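Local coordinates for protein oxidoreductase (PDB 3K1Y) that probably acts as an FMN-dependent oxidoreductase of the NADPH-dependent FMN reductase family, built on a flavodoxin-like fold, at residues M11-V16 with E47-T53; L83-L89 with A115-P120; S18-S22 with A92-F96; V95-Y100 with H132-L136. All coordinates share one frame; numbering follows the deposited sequence.

Contact 1. Residues M11-V16 with E47-T53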
loop_
_atom_site.group_PDB
_atom_site.type_symbol
_atom_site.label_atom_id
_atom_site.label_comp_id
_atom_site.label_asym_id
_atom_site.label_seq_id
_atom_site.Cartn_x
_atom_site.Cartn_y
_atom_site.Cartn_z
HETATM N N MSE A 11 -29.826 -14.882 18.536
HETATM C CA MSE A 11 -29.726 -14.690 17.096
HETATM C C MSE A 11 -28.698 -13.618 16.813
HETATM O O MSE A 11 -28.900 -12.436 17.085
HETATM C CB MSE A 11 -31.054 -14.327 16.426
HETATM C CG MSE A 11 -30.886 -14.220 14.911
HETATM SE SE MSE A 11 -32.365 -14.824 13.794
HETATM C CE MSE A 11 -33.129 -13.079 13.460
ATOM N N ARG A 12 -27.577 -14.063 16.272
ATOM C CA ARG A 12 -26.488 -13.178 15.941
ATOM C C ARG A 12 -26.874 -12.368 14.716
ATOM O O ARG A 12 -27.706 -12.793 13.910
ATOM C CB ARG A 12 -25.235 -14.005 15.674
ATOM C CG ARG A 12 -24.884 -14.979 16.793
ATOM C CD ARG A 12 -24.362 -14.272 18.040
ATOM N NE ARG A 12 -23.999 -15.244 19.073
ATOM C CZ ARG A 12 -23.358 -14.953 20.206
ATOM N NH1 ARG A 12 -22.992 -13.702 20.476
ATOM N NH2 ARG A 12 -23.080 -15.918 21.077
ATOM N N THR A 13 -26.271 -11.193 14.589
ATOM C CA THR A 13 -26.532 -10.303 13.470
ATOM C C THR A 13 -25.292 -10.184 12.594
ATOM O O THR A 13 -24.164 -10.312 13.078
ATOM C CB THR A 13 -26.909 -8.901 13.973
ATOM O OG1 THR A 13 -25.920 -8.459 14.913
ATOM C CG2 THR A 13 -28.289 -8.919 14.641
ATOM N N LEU A 14 -25.513 -9.950 11.302
ATOM C CA LEU A 14 -24.435 -9.772 10.333
ATOM C C LEU A 14 -24.797 -8.598 9.431
ATOM O O LEU A 14 -25.917 -8.522 8.922
ATOM C CB LEU A 14 -24.244 -11.028 9.473
ATOM C CG LEU A 14 -23.202 -10.908 8.346
ATOM C CD1 LEU A 14 -21.829 -10.622 8.941
ATOM C CD2 LEU A 14 -23.165 -12.197 7.513
ATOM N N ALA A 15 -23.866 -7.670 9.251
ATOM C CA ALA A 15 -24.112 -6.529 8.375
ATOM C C ALA A 15 -23.276 -6.760 7.111
ATOM O O ALA A 15 -22.150 -7.251 7.185
ATOM C CB ALA A 15 -23.705 -5.232 9.072
ATOM N N VAL A 16 -23.828 -6.433 5.950
ATOM C CA VAL A 16 -23.107 -6.640 4.700
ATOM C C VAL A 16 -23.195 -5.393 3.841
ATOM O O VAL A 16 -24.289 -4.991 3.448
ATOM C CB VAL A 16 -23.699 -7.842 3.902
ATOM C CG1 VAL A 16 -22.999 -7.985 2.545
ATOM C CG2 VAL A 16 -23.565 -9.126 4.717
ATOM N N GLU A 47 -25.836 -21.713 16.343
ATOM C CA GLU A 47 -26.648 -20.508 16.427
ATOM C C GLU A 47 -27.325 -20.052 15.141
ATOM O O GLU A 47 -27.133 -20.642 14.078
ATOM C CB GLU A 47 -25.815 -19.373 17.015
ATOM C CG GLU A 47 -25.656 -19.503 18.509
ATOM C CD GLU A 47 -24.912 -18.351 19.113
ATOM O OE1 GLU A 47 -23.666 -18.378 19.099
ATOM O OE2 GLU A 47 -25.578 -17.410 19.591
ATOM N N ALA A 48 -28.128 -18.998 15.256
ATOM C CA ALA A 48 -28.866 -18.465 14.114
ATOM C C ALA A 48 -28.345 -17.101 13.726
ATOM O O ALA A 48 -27.897 -16.336 14.578
ATOM C CB ALA A 48 -30.361 -18.377 14.447
ATOM N N LEU A 49 -28.439 -16.786 12.438
ATOM C CA LEU A 49 -27.945 -15.515 11.931
ATOM C C LEU A 49 -28.994 -14.650 11.248
ATOM O O LEU A 49 -29.831 -15.131 10.483
ATOM C CB LEU A 49 -26.816 -15.759 10.930
ATOM C CG LEU A 49 -25.524 -14.943 11.039
ATOM C CD1 LEU A 49 -24.861 -14.931 9.663
ATOM C CD2 LEU A 49 -25.791 -13.535 11.505
ATOM N N SER A 50 -28.929 -13.357 11.534
ATOM C CA SER A 50 -29.812 -12.374 10.922
ATOM C C SER A 50 -28.839 -11.575 10.052
ATOM O O SER A 50 -27.772 -11.174 10.521
ATOM C CB SER A 50 -30.437 -11.472 11.992
ATOM O OG SER A 50 -31.247 -10.464 11.409
ATOM N N VAL A 51 -29.188 -11.365 8.789
ATOM C CA VAL A 51 -28.306 -10.628 7.894
ATOM C C VAL A 51 -28.941 -9.344 7.382
ATOM O O VAL A 51 -30.115 -9.307 7.001
ATOM C CB VAL A 51 -27.842 -11.510 6.687
ATOM C CG1 VAL A 51 -29.024 -12.208 6.062
ATOM C CG2 VAL A 51 -27.147 -10.650 5.641
ATOM N N SER A 52 -28.145 -8.285 7.389
ATOM C CA SER A 52 -28.596 -6.987 6.930
ATOM C C SER A 52 -27.712 -6.544 5.775
ATOM O O SER A 52 -26.567 -6.141 5.986
ATOM C CB SER A 52 -28.503 -5.981 8.070
ATOM O OG SER A 52 -28.727 -4.675 7.575
ATOM N N THR A 53 -28.233 -6.630 4.557
ATOM C CA THR A 53 -27.463 -6.239 3.383
ATOM C C THR A 53 -27.796 -4.813 2.974
ATOM O O THR A 53 -28.940 -4.502 2.658
ATOM C CB THR A 53 -27.738 -7.178 2.185
ATOM O OG1 THR A 53 -27.515 -8.539 2.577
ATOM C CG2 THR A 53 -26.809 -6.841 1.028
#

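Contact 2. Residues L83-L89 with A115-P120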
loop_
_atom_site.group_PDB
_atom_site.type_symbol
_atom_site.label_atom_id
_atom_site.label_comp_id
_atom_site.label_asym_id
_atom_site.label_seq_id
_atom_site.Cartn_x
_atom_site.Cartn_y
_atom_site.Cartn_z
ATOM N N LEU A 83 -25.346 -1.275 12.209
ATOM C CA LEU A 83 -23.994 -1.659 11.830
ATOM C C LEU A 83 -23.125 -1.774 13.078
ATOM O O LEU A 83 -22.558 -2.829 13.337
ATOM C CB LEU A 83 -23.407 -0.637 10.851
ATOM C CG LEU A 83 -21.947 -0.765 10.399
ATOM C CD1 LEU A 83 -21.688 -2.089 9.691
ATOM C CD2 LEU A 83 -21.638 0.403 9.464
ATOM N N SER A 84 -23.046 -0.706 13.865
ATOM C CA SER A 84 -22.241 -0.728 15.081
ATOM C C SER A 84 -22.710 -1.795 16.063
ATOM O O SER A 84 -21.900 -2.384 16.777
ATOM C CB SER A 84 -22.262 0.639 15.770
ATOM O OG SER A 84 -21.626 1.636 14.983
ATOM N N ALA A 85 -24.014 -2.052 16.096
ATOM C CA ALA A 85 -24.567 -3.051 17.001
ATOM C C ALA A 85 -24.397 -4.484 16.487
ATOM O O ALA A 85 -24.649 -5.451 17.216
ATOM C CB ALA A 85 -26.038 -2.758 17.255
ATOM N N SER A 86 -23.952 -4.623 15.240
ATOM C CA SER A 86 -23.773 -5.944 14.649
ATOM C C SER A 86 -22.626 -6.730 15.266
ATOM O O SER A 86 -21.708 -6.150 15.835
ATOM C CB SER A 86 -23.547 -5.815 13.147
ATOM O OG SER A 86 -24.661 -5.187 12.547
ATOM N N ASP A 87 -22.686 -8.053 15.142
ATOM C CA ASP A 87 -21.649 -8.926 15.681
ATOM C C ASP A 87 -20.592 -9.193 14.615
ATOM O O ASP A 87 -19.423 -9.452 14.924
ATOM C CB ASP A 87 -22.243 -10.271 16.131
ATOM C CG ASP A 87 -23.356 -10.115 17.143
ATOM O OD1 ASP A 87 -23.205 -9.321 18.099
ATOM O OD2 ASP A 87 -24.386 -10.804 16.985
ATOM N N GLY A 88 -21.018 -9.147 13.358
ATOM C CA GLY A 88 -20.110 -9.394 12.260
ATOM C C GLY A 88 -20.373 -8.428 11.135
ATOM O O GLY A 88 -21.395 -7.742 11.122
ATOM N N LEU A 89 -19.457 -8.363 10.180
ATOM C CA LEU A 89 -19.633 -7.456 9.064
ATOM C C LEU A 89 -18.920 -7.961 7.837
ATOM O O LEU A 89 -17.866 -8.581 7.935
ATOM C CB LEU A 89 -19.089 -6.070 9.419
ATOM C CG LEU A 89 -18.803 -5.150 8.230
ATOM C CD1 LEU A 89 -20.117 -4.609 7.711
ATOM C CD2 LEU A 89 -17.865 -4.016 8.649
ATOM N N ALA A 115 -17.273 3.765 15.080
ATOM C CA ALA A 115 -18.410 2.978 14.606
ATOM C C ALA A 115 -18.123 1.473 14.501
ATOM O O ALA A 115 -18.982 0.646 14.817
ATOM C CB ALA A 115 -18.872 3.511 13.253
ATOM N N LEU A 116 -16.908 1.129 14.081
ATOM C CA LEU A 116 -16.518 -0.262 13.900
ATOM C C LEU A 116 -15.388 -0.771 14.801
ATOM O O LEU A 116 -14.592 -1.607 14.377
ATOM C CB LEU A 116 -16.121 -0.477 12.442
ATOM C CG LEU A 116 -17.184 -0.190 11.390
ATOM C CD1 LEU A 116 -16.557 -0.162 9.988
ATOM C CD2 LEU A 116 -18.255 -1.251 11.495
ATOM N N THR A 117 -15.308 -0.292 16.036
ATOM C CA THR A 117 -14.243 -0.753 16.923
ATOM C C THR A 117 -14.473 -2.194 17.374
ATOM O O THR A 117 -15.541 -2.522 17.894
ATOM C CB THR A 117 -14.132 0.135 18.178
ATOM O OG1 THR A 117 -13.874 1.489 17.782
ATOM C CG2 THR A 117 -12.999 -0.362 19.083
ATOM N N GLY A 118 -13.474 -3.048 17.169
ATOM C CA GLY A 118 -13.587 -4.442 17.570
ATOM C C GLY A 118 -14.467 -5.330 16.693
ATOM O O GLY A 118 -14.599 -6.529 16.950
HETATM N N MSE A 119 -15.041 -4.755 15.644
HETATM C CA MSE A 119 -15.927 -5.478 14.734
HETATM C C MSE A 119 -15.294 -6.584 13.873
HETATM O O MSE A 119 -14.481 -6.301 12.989
HETATM C CB MSE A 119 -16.618 -4.469 13.809
HETATM C CG MSE A 119 -17.603 -5.065 12.821
HETATM SE SE MSE A 119 -19.149 -5.810 13.712
HETATM C CE MSE A 119 -20.068 -4.176 14.188
ATOM N N PRO A 120 -15.659 -7.860 14.125
ATOM C CA PRO A 120 -15.099 -8.959 13.322
ATOM C C PRO A 120 -15.515 -8.620 11.895
ATOM O O PRO A 120 -16.669 -8.241 11.679
ATOM C CB PRO A 120 -15.805 -10.191 13.881
ATOM C CG PRO A 120 -16.033 -9.811 15.339
ATOM C CD PRO A 120 -16.497 -8.374 15.228
HETATM O O HOH W 1 -19.296 -1.361 16.976
#

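Contact 3. Residues S18-S22 with A92-F96. With SO4 (sulfate ion), chain G.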
loop_
_atom_site.group_PDB
_atom_site.type_symbol
_atom_site.label_atom_id
_atom_site.label_comp_id
_atom_site.label_asym_id
_atom_site.label_seq_id
_atom_site.Cartn_x
_atom_site.Cartn_y
_atom_site.Cartn_z
ATOM N N SER A 18 -22.381 -3.591 0.324
ATOM C CA SER A 18 -22.075 -3.945 -1.054
ATOM C C SER A 18 -22.137 -2.677 -1.895
ATOM O O SER A 18 -23.184 -2.033 -1.977
ATOM C CB SER A 18 -23.083 -4.982 -1.556
ATOM O OG SER A 18 -22.657 -5.540 -2.779
ATOM N N ALA A 19 -21.018 -2.334 -2.530
ATOM C CA ALA A 19 -20.916 -1.102 -3.325
ATOM C C ALA A 19 -21.035 -1.235 -4.847
ATOM O O ALA A 19 -20.592 -0.356 -5.586
ATOM C CB ALA A 19 -19.600 -0.374 -2.963
ATOM N N GLY A 20 -21.632 -2.321 -5.318
ATOM C CA GLY A 20 -21.779 -2.501 -6.753
ATOM C C GLY A 20 -22.805 -1.562 -7.363
ATOM O O GLY A 20 -23.773 -1.171 -6.706
ATOM N N LEU A 21 -22.606 -1.204 -8.626
ATOM C CA LEU A 21 -23.515 -0.299 -9.310
ATOM C C LEU A 21 -24.235 -0.894 -10.519
ATOM O O LEU A 21 -25.048 -0.214 -11.138
ATOM C CB LEU A 21 -22.762 0.963 -9.740
ATOM C CG LEU A 21 -22.594 2.094 -8.716
ATOM C CD1 LEU A 21 -22.380 1.542 -7.325
ATOM C CD2 LEU A 21 -21.426 2.976 -9.138
ATOM N N SER A 22 -23.952 -2.147 -10.860
ATOM C CA SER A 22 -24.595 -2.773 -12.019
ATOM C C SER A 22 -25.741 -3.695 -11.636
ATOM O O SER A 22 -25.764 -4.261 -10.541
ATOM C CB SER A 22 -23.582 -3.589 -12.834
ATOM O OG SER A 22 -22.603 -2.768 -13.442
ATOM N N ALA A 92 -18.029 -5.504 0.528
ATOM C CA ALA A 92 -17.659 -5.915 -0.816
ATOM C C ALA A 92 -17.638 -4.690 -1.701
ATOM O O ALA A 92 -18.526 -3.842 -1.624
ATOM C CB ALA A 92 -18.659 -6.927 -1.353
ATOM N N THR A 93 -16.618 -4.597 -2.544
ATOM C CA THR A 93 -16.505 -3.458 -3.430
ATOM C C THR A 93 -15.986 -3.819 -4.804
ATOM O O THR A 93 -15.135 -4.694 -4.952
ATOM C CB THR A 93 -15.538 -2.379 -2.861
ATOM O OG1 THR A 93 -15.510 -1.247 -3.740
ATOM C CG2 THR A 93 -14.111 -2.934 -2.764
ATOM N N PRO A 94 -16.544 -3.188 -5.839
ATOM C CA PRO A 94 -16.043 -3.480 -7.179
ATOM C C PRO A 94 -14.705 -2.728 -7.179
ATOM O O PRO A 94 -14.389 -2.020 -6.220
ATOM C CB PRO A 94 -17.088 -2.836 -8.094
ATOM C CG PRO A 94 -17.700 -1.772 -7.233
ATOM C CD PRO A 94 -17.808 -2.436 -5.896
ATOM N N VAL A 95 -13.905 -2.880 -8.220
ATOM C CA VAL A 95 -12.632 -2.183 -8.239
ATOM C C VAL A 95 -12.646 -1.122 -9.314
ATOM O O VAL A 95 -12.777 -1.428 -10.495
ATOM C CB VAL A 95 -11.468 -3.146 -8.488
ATOM C CG1 VAL A 95 -10.137 -2.395 -8.342
ATOM C CG2 VAL A 95 -11.548 -4.315 -7.513
ATOM N N PHE A 96 -12.542 0.133 -8.891
ATOM C CA PHE A 96 -12.538 1.260 -9.813
ATOM C C PHE A 96 -11.181 1.925 -9.675
ATOM O O PHE A 96 -10.702 2.144 -8.563
ATOM C CB PHE A 96 -13.646 2.268 -9.461
ATOM C CG PHE A 96 -15.047 1.773 -9.723
ATOM C CD1 PHE A 96 -15.286 0.467 -10.137
ATOM C CD2 PHE A 96 -16.137 2.617 -9.514
ATOM C CE1 PHE A 96 -16.586 0.006 -10.336
ATOM C CE2 PHE A 96 -17.440 2.167 -9.710
ATOM C CZ PHE A 96 -17.664 0.857 -10.120
HETATM S S SO4 G . -20.895 -4.477 -10.115
HETATM O O1 SO4 G . -19.921 -5.090 -9.380
HETATM O O2 SO4 G . -21.116 -5.372 -11.169
HETATM O O3 SO4 G . -22.029 -4.303 -9.343
HETATM O O4 SO4 G . -20.476 -3.216 -10.550
#

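Contact 4. Residues V95-Y100 with H132-L136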
loop_
_atom_site.group_PDB
_atom_site.type_symbol
_atom_site.label_atom_id
_atom_site.label_comp_id
_atom_site.label_asym_id
_atom_site.label_seq_id
_atom_site.Cartn_x
_atom_site.Cartn_y
_atom_site.Cartn_z
ATOM N N VAL A 95 -13.905 -2.880 -8.220
ATOM C CA VAL A 95 -12.632 -2.183 -8.239
ATOM C C VAL A 95 -12.646 -1.122 -9.314
ATOM O O VAL A 95 -12.777 -1.428 -10.495
ATOM C CB VAL A 95 -11.468 -3.146 -8.488
ATOM C CG1 VAL A 95 -10.137 -2.395 -8.342
ATOM C CG2 VAL A 95 -11.548 -4.315 -7.513
ATOM N N PHE A 96 -12.542 0.133 -8.891
ATOM C CA PHE A 96 -12.538 1.260 -9.813
ATOM C C PHE A 96 -11.181 1.925 -9.675
ATOM O O PHE A 96 -10.702 2.144 -8.563
ATOM C CB PHE A 96 -13.646 2.268 -9.461
ATOM C CG PHE A 96 -15.047 1.773 -9.723
ATOM C CD1 PHE A 96 -15.286 0.467 -10.137
ATOM C CD2 PHE A 96 -16.137 2.617 -9.514
ATOM C CE1 PHE A 96 -16.586 0.006 -10.336
ATOM C CE2 PHE A 96 -17.440 2.167 -9.710
ATOM C CZ PHE A 96 -17.664 0.857 -10.120
ATOM N N LYS A 97 -10.572 2.243 -10.809
ATOM C CA LYS A 97 -9.257 2.868 -10.841
ATOM C C LYS A 97 -8.257 2.201 -9.899
ATOM O O LYS A 97 -7.495 2.866 -9.209
ATOM C CB LYS A 97 -9.366 4.365 -10.544
ATOM C CG LYS A 97 -10.181 5.145 -11.595
ATOM C CD LYS A 97 -9.733 4.793 -13.014
ATOM C CE LYS A 97 -10.241 5.785 -14.058
ATOM N NZ LYS A 97 -11.721 5.863 -14.125
ATOM N N ALA A 98 -8.290 0.872 -9.880
ATOM C CA ALA A 98 -7.367 0.043 -9.101
ATOM C C ALA A 98 -7.482 0.077 -7.581
ATOM O O ALA A 98 -6.505 -0.166 -6.870
ATOM C CB ALA A 98 -5.920 0.352 -9.526
ATOM N N SER A 99 -8.671 0.362 -7.078
ATOM C CA SER A 99 -8.873 0.386 -5.637
ATOM C C SER A 99 -10.360 0.360 -5.320
ATOM O O SER A 99 -11.186 0.157 -6.212
ATOM C CB SER A 99 -8.215 1.627 -5.031
ATOM O OG SER A 99 -8.342 1.622 -3.622
ATOM N N TYR A 100 -10.710 0.545 -4.053
ATOM C CA TYR A 100 -12.118 0.532 -3.681
ATOM C C TYR A 100 -12.824 1.743 -4.270
ATOM O O TYR A 100 -12.186 2.739 -4.607
ATOM C CB TYR A 100 -12.283 0.482 -2.161
ATOM C CG TYR A 100 -11.546 1.539 -1.380
ATOM C CD1 TYR A 100 -11.744 2.899 -1.633
ATOM C CD2 TYR A 100 -10.709 1.182 -0.326
ATOM C CE1 TYR A 100 -11.131 3.878 -0.845
ATOM C CE2 TYR A 100 -10.091 2.146 0.463
ATOM C CZ TYR A 100 -10.308 3.488 0.202
ATOM O OH TYR A 100 -9.718 4.434 1.006
ATOM N N HIS A 132 -5.656 -7.214 -9.755
ATOM C CA HIS A 132 -5.781 -6.245 -8.674
ATOM C C HIS A 132 -6.195 -6.878 -7.337
ATOM O O HIS A 132 -6.678 -6.187 -6.436
ATOM C CB HIS A 132 -6.791 -5.163 -9.081
ATOM C CG HIS A 132 -6.344 -4.341 -10.250
ATOM N ND1 HIS A 132 -7.226 -3.720 -11.109
ATOM C CD2 HIS A 132 -5.104 -4.047 -10.708
ATOM C CE1 HIS A 132 -6.549 -3.084 -12.046
ATOM N NE2 HIS A 132 -5.258 -3.266 -11.825
ATOM N N SER A 133 -5.989 -8.179 -7.188
ATOM C CA SER A 133 -6.385 -8.823 -5.945
ATOM C C SER A 133 -5.747 -8.205 -4.700
ATOM O O SER A 133 -6.305 -8.309 -3.608
ATOM C CB SER A 133 -6.093 -10.327 -5.994
ATOM O OG SER A 133 -4.705 -10.583 -6.051
ATOM N N LEU A 134 -4.599 -7.548 -4.844
ATOM C CA LEU A 134 -3.960 -6.938 -3.672
ATOM C C LEU A 134 -4.672 -5.661 -3.214
ATOM O O LEU A 134 -4.176 -4.938 -2.346
ATOM C CB LEU A 134 -2.471 -6.643 -3.931
ATOM C CG LEU A 134 -1.510 -7.820 -4.178
ATOM C CD1 LEU A 134 -0.098 -7.294 -4.342
ATOM C CD2 LEU A 134 -1.558 -8.801 -3.029
ATOM N N VAL A 135 -5.829 -5.376 -3.800
ATOM C CA VAL A 135 -6.589 -4.207 -3.383
ATOM C C VAL A 135 -7.093 -4.488 -1.970
ATOM O O VAL A 135 -7.419 -3.575 -1.221
ATOM C CB VAL A 135 -7.803 -3.939 -4.295
ATOM C CG1 VAL A 135 -8.796 -5.095 -4.200
ATOM C CG2 VAL A 135 -8.465 -2.641 -3.889
ATOM N N LEU A 136 -7.157 -5.765 -1.613
ATOM C CA LEU A 136 -7.600 -6.145 -0.278
ATOM C C LEU A 136 -6.586 -5.742 0.792
ATOM O O LEU A 136 -6.906 -4.982 1.708
ATOM C CB LEU A 136 -7.841 -7.651 -0.196
ATOM C CG LEU A 136 -9.038 -8.214 -0.970
ATOM C CD1 LEU A 136 -9.180 -9.707 -0.679
ATOM C CD2 LEU A 136 -10.309 -7.476 -0.562
#

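Contact 1. Residues M11-V16 with E47-T53
Glu47, two residues ahead of strand 49-53, meets Arg12 at the start of strand 12-16: the carboxylate lies at the guanidinium edge, gripped side-on by NE and NH2, with the two planes turned 70° apart. Arg12 NE to Glu47 OE2 is the short arm of this salt bridge, 2.7 Å, though it leaves the guanidinium plane by 28°; NH2 takes the syn lone pair of OE1. NH1 turns elsewhere, to the carbonyl of Glu189. Ala48 O then accepts Arg12 N at 2.9 Å and starts the parallel ladder. Leu49 brings CD2 close to Arg12 O and against Leu14 CB, 3.6 Å away, on the side covered by helix 26-44. With that helix the two strands make a beta-alpha-beta unit of the flavodoxin-like sheet, 49-53 being part of an outermost strand of the chain and the local axes only 22° apart. Ser50 bonds with both backbone atoms, N to Arg12 O and O to Leu14 N (each 2.7 Å), while its CB receives selenomethionine Met11 CE, brought round by bends at chi2 and chi3. Val51 touches Val16, CG2 to CG2, at 4.0 Å. Ser52 repeats this pair of hydrogen bonds, N to Leu14 O and O to Val16 N.

Contact 2. Residues L83-L89 with A115-P120
The backbones approach at two places, Ser84 with Ala115 (CA to CA 5.4 Å) and Gly88 with Pro120 (5.1 Å), and between them Thr117 and Gly118 swing away in a type II turn from Leu116 to Met119. The selenomethionine Met119 fills the interval. Its CG stands opposite the backbone N (chi1 -179°), and bends at chi2 and chi3 carry SE and CE back into the end of helix 74-85. CE comes equally close, 3.0 Å, to Leu83 O and Ser86 O, Ser86 being the first residue to leave helical geometry, while SE lies against the Asp87-Gly88 peptide, 3.8 Å from Gly88 N. Nearer its root, Met119 CG rests on Leu89 CB at 3.8 Å. Beside Met119, Leu116 CD2 meets two leucines at once: it is 3.9 Å from Leu83 CG, and it touches Leu89 CD2 with the side chains crossing at about a right angle. The polar link is at the Ser84 end, where OG donates to Ala115 O over 2.8 Å from well off the C=O direction (116° at the oxygen). A water donates to the same carbonyl and to Ser84 O, giving Ala115 O two donors. At the far end the Pro120 ring edges up to Asp87 O. Around this core, Phe107 and Phe108 of helix 102-110 border Leu83 and Leu116, strand 12-18 presents Ala15 to Leu83 and Leu89, and helix 165-188 covers Pro120 through Leu182 and Leu185.

Contact 3. Residues S18-S22 with A92-F96
Gly20 and Pro94 touch each other and both border a sulfate ion at the mouth of this contact: Gly20 CA is only 3.2 Å from sulfate O3, and Pro94 CB approaches from the other segment, 3.8 Å from sulfate O1. Ser22 N donates to O3 over 3.3 Å in a nearly straight bond (166° at the hydrogen). The ion is further held by Ser25 OG, Ser26 N and Thr27 OG1, at the start of helix 26-44. Behind the anion the two segments part from a parallel pairing. Ser18 and Ala92 form the last bridge, and Ala19 N gives its hydrogen to Ala92 O at 3.1 Å, the donor tilted 23° from the carbonyl plane. Beyond it the Pro94 ring lies on Ala19, its CD meeting both CB (4.0 Å) and the carbonyl oxygen. Farther out, Leu21 CD2 comes to the edge of the Phe96 ring at CE2, near the ring plane, 4.1 Å away. Thr93 OG1 turns back to Pro94 O on an in-plane lone pair and also accepts from Thr101 N. An anion received by backbone N-H groups and hydroxyls in the loop after the first strand and the start of the following helix is consistent with the FMN phosphate site of flavodoxin-like proteins; the sulfate, probably from the crystallisation liquor, may mark where that phosphate would bind.

Contact 4. Residues V95-Y100 with H132-L136
Val135 CG2 is pressed against the backbone of Ser99, 3.5 Å from its CA, the close part of the contact. With CG1 wedged between the backbone N and carbonyl carbon (chi1 64°), CG2 is the methyl turned to Ser99, and it also reaches Tyr100 N at 3.9 Å. The other methyl, CG1, makes a slacker touch with Val95 CG2 at 4.4 Å. No hydrogen bond joins the two segments. Each instead keeps its own shape: Phe96 and Ser99 close a type I' turn with paired bonds, and a type I turn places Val135 N 2.9 Å from His132 O. The looser side is at His132. Its ring has Ala98 over one face, CB standing 4.3 Å above the plane and offset toward the rim, and Val95 CG1 approaches ND1 obliquely at 4.2 Å. Another sulfate, probably from the crystallisation liquor, has its nearest atom about 4 Å from the His132 side chain, and Leu134 of a third subunit packs on the histidine. The 96-99 turn is bound by the second subunit: Lys97 NZ bonds to Phe108 O and Leu111 O there, and Lys105 of that chain reaches Phe96 O and Tyr100 O. Loops following the third and fourth strands, meeting beyond the C-terminal edge of a parallel sheet beside the subunit interface, are where flavodoxin-like FMN reductases commonly hold the flavin, so this pair probably borders that site.

In the fold
Contacts 1 and 2 lie on one side of the chain's centre and contacts 3 and 4 on the other. Strands 12-18 and 88-94 run from the side of contacts 1 and 2 to that of contact 3; the centres of contacts 1 and 3, and of 2 and 3, are 21 Å apart. Contacts 1 and 2 touch, Thr13 N lying 3.1 Å from Asp87 OD2 and Ala15 N 3.1 Å from Gly88 O. Contacts 3 and 4 share Val95 and Phe96, with centres about 10 Å apart, and both meet the second subunit. The sulfate ions lie at this end, beside the presumed flavin site, whereas contact 1 is about 27 Å from contact 4 between centres.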